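MdcE (Pseudomonas aeruginosa, PDB 5VIP) is probably the gamma subunit of a biotin-independent malonate decarboxylase, a transferase component expected to take part in decarboxylating malonyl groups carried on an acyl carrier protein. Local coordinates at residues L108-Q116 with S158-Y166. Numbering follows the deposited sequence.
Sequences LAIVDVPSQ and SGAFLAHGY
His-164 reaches from the end of helix 158-163 to the backbone of Ile-110, joining the helix to strand 106-113 in the central sheet of what is, by family, a crotonase fold. The short axes run nearly antiparallel (164°), 8.8 Å apart at closest approach. A chi1 of 180° sets CG opposite the backbone N and carries the imidazole to the strand, and NE2 donates to Ile-110 O at 2.9 Å and 152°. The carbonyl oxygen meets the ring edge, although the donor stands above the carbonyl plane. Tyr-138 OH binds ND1, so both ring nitrogens are engaged and the ring's rotation is fixed. The small methyl of Ala-109 sits obliquely to this ring, its CB 3.7 Å from His-164 CE1.

Val-111 spreads two methyls over the chain turn beyond the helix: CG2 lies 3.5 Å from His-164 O, while CG1 approaches Phe-161 obliquely, and the two side chains cross at about a right angle. Gly-165 suits this tight place because, at its backbone angles, a side-chain carbon would press on the carbonyl of His-164, on Val-111 CG2 and on Phe-161. Further along, Val-113 CG2 rests 3.6 Å from Ala-160 CB. That short methyl also permits close approach of the 115-116 backbone, where Gln-116 N is buried beside it and finds no hydrogen-bond partner.

At the other end of the contact, the side chain of Gln-116 is bent at chi2, turning its amide back toward Ser-158 and Gly-159. Its NE2 bonds to a polar side chain of another protein's chain, so the amide is shared across an interface. Ser-158 OG lies 2.9 Å from Gln-116 OE1, but its proton may instead go to Ala-183 O. The same OE1 accepts Gly-159 N at 3.2 Å, with the donor above the amide plane.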
ATOM      1  N   LEU A 108       8.527  -2.599 -15.505  1.00 19.69           N
ATOM      2  CA  LEU A 108       8.727  -3.998 -15.162  1.00 19.22           C
ATOM      3  C   LEU A 108       9.389  -4.088 -13.800  1.00 19.74           C
ATOM      4  O   LEU A 108      10.601  -3.864 -13.668  1.00 20.52           O
ATOM      5  CB  LEU A 108       9.581  -4.698 -16.227  1.00 20.30           C
ATOM      6  CG  LEU A 108       9.068  -4.471 -17.657  1.00 25.42           C
ATOM      7  CD1 LEU A 108       9.978  -5.128 -18.708  1.00 31.00           C
ATOM      8  CD2 LEU A 108       7.646  -4.992 -17.795  1.00 24.23           C
ATOM      9  N   ALA A 109       8.591  -4.384 -12.779  1.00 18.08           N
ATOM     10  CA  ALA A 109       9.118  -4.454 -11.432  1.00 18.92           C
ATOM     11  C   ALA A 109       9.627  -5.858 -11.161  1.00 19.57           C
ATOM     12  O   ALA A 109       8.868  -6.823 -11.182  1.00 19.93           O
ATOM     13  CB  ALA A 109       8.058  -4.054 -10.397  1.00 15.86           C
ATOM     14  N   ILE A 110      10.925  -5.966 -10.918  1.00 19.54           N
ATOM     15  CA  ILE A 110      11.510  -7.222 -10.526  1.00 17.01           C
ATOM     16  C   ILE A 110      11.517  -7.271  -9.011  1.00 18.45           C
ATOM     17  O   ILE A 110      12.173  -6.461  -8.350  1.00 20.08           O
ATOM     18  CB  ILE A 110      12.936  -7.385 -11.076  1.00 22.02           C
ATOM     19  CG1 ILE A 110      12.908  -7.321 -12.605  1.00 21.12           C
ATOM     20  CG2 ILE A 110      13.541  -8.673 -10.572  1.00 20.45           C
ATOM     21  CD1 ILE A 110      14.291  -7.236 -13.242  1.00 26.46           C
ATOM     22  N   VAL A 111      10.778  -8.221  -8.461  1.00 20.46           N
ATOM     23  CA  VAL A 111      10.480  -8.189  -7.042  1.00 17.91           C
ATOM     24  C   VAL A 111      11.225  -9.268  -6.261  1.00 19.88           C
ATOM     25  O   VAL A 111      10.987 -10.458  -6.440  1.00 21.84           O
ATOM     26  CB  VAL A 111       8.960  -8.339  -6.795  1.00 17.58           C
ATOM     27  CG1 VAL A 111       8.659  -8.296  -5.301  1.00 18.31           C
ATOM     28  CG2 VAL A 111       8.174  -7.237  -7.531  1.00 18.57           C
ATOM     29  N   ASP A 112      12.131  -8.834  -5.396  1.00 17.41           N
ATOM     30  CA  ASP A 112      12.762  -9.721  -4.432  1.00 22.20           C
ATOM     31  C   ASP A 112      13.143  -8.881  -3.228  1.00 22.05           C
ATOM     32  O   ASP A 112      14.279  -8.401  -3.120  1.00 25.27           O
ATOM     33  CB  ASP A 112      13.986 -10.436  -5.032  1.00 19.68           C
ATOM     34  CG  ASP A 112      14.736 -11.274  -4.001  1.00 23.92           C
ATOM     35  OD1 ASP A 112      14.097 -11.807  -3.054  1.00 21.97           O
ATOM     36  OD2 ASP A 112      15.977 -11.388  -4.132  1.00 29.33           O
ATOM     37  N   VAL A 113      12.173  -8.682  -2.337  1.00 19.52           N
ATOM     38  CA  VAL A 113      12.341  -7.796  -1.191  1.00 18.71           C
ATOM     39  C   VAL A 113      11.898  -8.507   0.078  1.00 22.88           C
ATOM     40  O   VAL A 113      10.781  -9.034   0.154  1.00 22.44           O
ATOM     41  CB  VAL A 113      11.540  -6.486  -1.373  1.00 18.84           C
ATOM     42  CG1 VAL A 113      12.220  -5.598  -2.395  1.00 19.66           C
ATOM     43  CG2 VAL A 113      10.108  -6.800  -1.802  1.00 17.82           C
ATOM     44  N   PRO A 114      12.783  -8.546   1.079  1.00 22.36           N
ATOM     45  CA  PRO A 114      12.585  -9.321   2.307  1.00 21.27           C
ATOM     46  C   PRO A 114      11.542  -8.733   3.256  1.00 25.48           C
ATOM     47  O   PRO A 114      10.833  -9.491   3.917  1.00 24.58           O
ATOM     48  CB  PRO A 114      13.970  -9.300   2.952  1.00 22.18           C
ATOM     49  CG  PRO A 114      14.604  -8.053   2.437  1.00 24.20           C
ATOM     50  CD  PRO A 114      14.093  -7.875   1.045  1.00 22.68           C
ATOM     51  N   SER A 115      11.459  -7.410   3.304  1.00 22.89           N
ATOM     52  CA  SER A 115      10.540  -6.690   4.182  1.00 22.92           C
ATOM     53  C   SER A 115      10.775  -5.208   3.987  1.00 22.14           C
ATOM     54  O   SER A 115      11.726  -4.814   3.313  1.00 17.94           O
ATOM     55  CB  SER A 115      10.773  -7.046   5.645  1.00 22.54           C
ATOM     56  OG  SER A 115      12.070  -6.621   6.040  1.00 26.81           O
ATOM     57  N   GLN A 116       9.923  -4.387   4.593  1.00 23.10           N
ATOM     58  CA  GLN A 116      10.251  -2.985   4.785  1.00 20.35           C
ATOM     59  C   GLN A 116      11.381  -2.892   5.806  1.00 24.13           C
ATOM     60  O   GLN A 116      11.628  -3.844   6.550  1.00 23.37           O
ATOM     61  CB  GLN A 116       9.039  -2.200   5.279  1.00 19.65           C
ATOM     62  CG  GLN A 116       8.538  -2.664   6.642  1.00 23.50           C
ATOM     63  CD  GLN A 116       7.318  -3.557   6.537  1.00 31.58           C
ATOM     64  OE1 GLN A 116       7.254  -4.453   5.685  1.00 36.85           O
ATOM     65  NE2 GLN A 116       6.343  -3.327   7.411  1.00 32.28           N
ATOM     66  N   SER A 158       5.090  -8.027   2.639  1.00 18.73           N
ATOM     67  CA  SER A 158       4.578  -6.928   3.462  1.00 21.88           C
ATOM     68  C   SER A 158       4.577  -5.568   2.750  1.00 17.49           C
ATOM     69  O   SER A 158       4.191  -5.470   1.584  1.00 16.11           O
ATOM     70  CB  SER A 158       5.412  -6.849   4.749  1.00 24.76           C
ATOM     71  OG  SER A 158       4.793  -6.027   5.728  1.00 34.65           O
ATOM     72  N   GLY A 159       5.030  -4.528   3.450  1.00 18.94           N
ATOM     73  CA  GLY A 159       5.023  -3.178   2.903  1.00 20.09           C
ATOM     74  C   GLY A 159       5.988  -2.976   1.749  1.00 16.11           C
ATOM     75  O   GLY A 159       5.791  -2.102   0.899  1.00 15.32           O
ATOM     76  N   ALA A 160       7.052  -3.772   1.722  1.00 16.61           N
ATOM     77  CA  ALA A 160       7.996  -3.712   0.615  1.00 16.65           C
ATOM     78  C   ALA A 160       7.312  -4.107  -0.683  1.00 14.10           C
ATOM     79  O   ALA A 160       7.506  -3.450  -1.715  1.00 17.37           O
ATOM     80  CB  ALA A 160       9.219  -4.618   0.889  1.00 17.23           C
ATOM     81  N   PHE A 161       6.509  -5.172  -0.648  1.00 12.55           N
ATOM     82  CA  PHE A 161       5.764  -5.608  -1.838  1.00 13.67           C
ATOM     83  C   PHE A 161       4.654  -4.609  -2.211  1.00 16.14           C
ATOM     84  O   PHE A 161       4.405  -4.361  -3.394  1.00 13.40           O
ATOM     85  CB  PHE A 161       5.169  -7.015  -1.619  1.00 16.15           C
ATOM     86  CG  PHE A 161       4.514  -7.617  -2.849  1.00 15.49           C
ATOM     87  CD1 PHE A 161       4.898  -7.238  -4.132  1.00 17.66           C
ATOM     88  CD2 PHE A 161       3.508  -8.563  -2.711  1.00 15.89           C
ATOM     89  CE1 PHE A 161       4.291  -7.790  -5.253  1.00 16.35           C
ATOM     90  CE2 PHE A 161       2.901  -9.130  -3.829  1.00 19.62           C
ATOM     91  CZ  PHE A 161       3.290  -8.735  -5.103  1.00 16.57           C
ATOM     92  N   LEU A 162       3.981  -4.035  -1.216  1.00 15.05           N
ATOM     93  CA  LEU A 162       2.965  -3.013  -1.518  1.00 14.99           C
ATOM     94  C   LEU A 162       3.597  -1.858  -2.306  1.00 13.97           C
ATOM     95  O   LEU A 162       3.015  -1.348  -3.274  1.00 13.78           O
ATOM     96  CB  LEU A 162       2.315  -2.487  -0.230  1.00 14.47           C
ATOM     97  CG  LEU A 162       1.374  -3.466   0.477  1.00 14.64           C
ATOM     98  CD1 LEU A 162       0.911  -2.935   1.829  1.00 15.97           C
ATOM     99  CD2 LEU A 162       0.172  -3.780  -0.408  1.00 12.55           C
ATOM    100  N   ALA A 163       4.813  -1.481  -1.913  1.00 11.57           N
ATOM    101  CA  ALA A 163       5.511  -0.349  -2.522  1.00 13.80           C
ATOM    102  C   ALA A 163       6.130  -0.706  -3.867  1.00 16.25           C
ATOM    103  O   ALA A 163       6.252   0.141  -4.746  1.00 14.45           O
ATOM    104  CB  ALA A 163       6.596   0.177  -1.581  1.00 14.40           C
ATOM    105  N   HIS A 164       6.537  -1.963  -4.012  1.00 14.29           N
ATOM    106  CA  HIS A 164       7.285  -2.380  -5.189  1.00 16.60           C
ATOM    107  C   HIS A 164       6.714  -3.674  -5.744  1.00 15.43           C
ATOM    108  O   HIS A 164       7.126  -4.765  -5.350  1.00 18.51           O
ATOM    109  CB  HIS A 164       8.762  -2.552  -4.834  1.00 16.41           C
ATOM    110  CG  HIS A 164       9.612  -2.982  -5.986  1.00 17.39           C
ATOM    111  ND1 HIS A 164       9.714  -2.250  -7.151  1.00 17.29           N
ATOM    112  CD2 HIS A 164      10.419  -4.060  -6.145  1.00 18.46           C
ATOM    113  CE1 HIS A 164      10.537  -2.865  -7.984  1.00 17.82           C
ATOM    114  NE2 HIS A 164      10.984  -3.961  -7.396  1.00 16.91           N
ATOM    115  N   GLY A 165       5.725  -3.537  -6.616  1.00 15.50           N
ATOM    116  CA  GLY A 165       5.138  -4.675  -7.274  1.00 16.11           C
ATOM    117  C   GLY A 165       3.630  -4.783  -7.197  1.00 15.72           C
ATOM    118  O   GLY A 165       3.014  -5.174  -8.170  1.00 16.37           O
ATOM    119  N   TYR A 166       3.015  -4.451  -6.063  1.00 14.00           N
ATOM    120  CA  TYR A 166       1.629  -4.872  -5.886  1.00 15.17           C
ATOM    121  C   TYR A 166       0.631  -3.954  -6.620  1.00 15.79           C
ATOM    122  O   TYR A 166      -0.563  -4.245  -6.658  1.00 18.75           O
ATOM    123  CB  TYR A 166       1.229  -4.920  -4.411  1.00 13.80           C
ATOM    124  CG  TYR A 166       0.518  -6.203  -4.015  1.00 15.60           C
ATOM    125  CD1 TYR A 166       0.662  -6.730  -2.736  1.00 15.99           C
ATOM    126  CD2 TYR A 166      -0.199  -6.948  -4.955  1.00 15.88           C
ATOM    127  CE1 TYR A 166       0.025  -7.915  -2.375  1.00 17.48           C
ATOM    128  CE2 TYR A 166      -0.815  -8.141  -4.601  1.00 20.62           C
ATOM    129  CZ  TYR A 166      -0.707  -8.609  -3.310  1.00 17.70           C
ATOM    130  OH  TYR A 166      -1.311  -9.806  -2.951  1.00 21.54           O
TER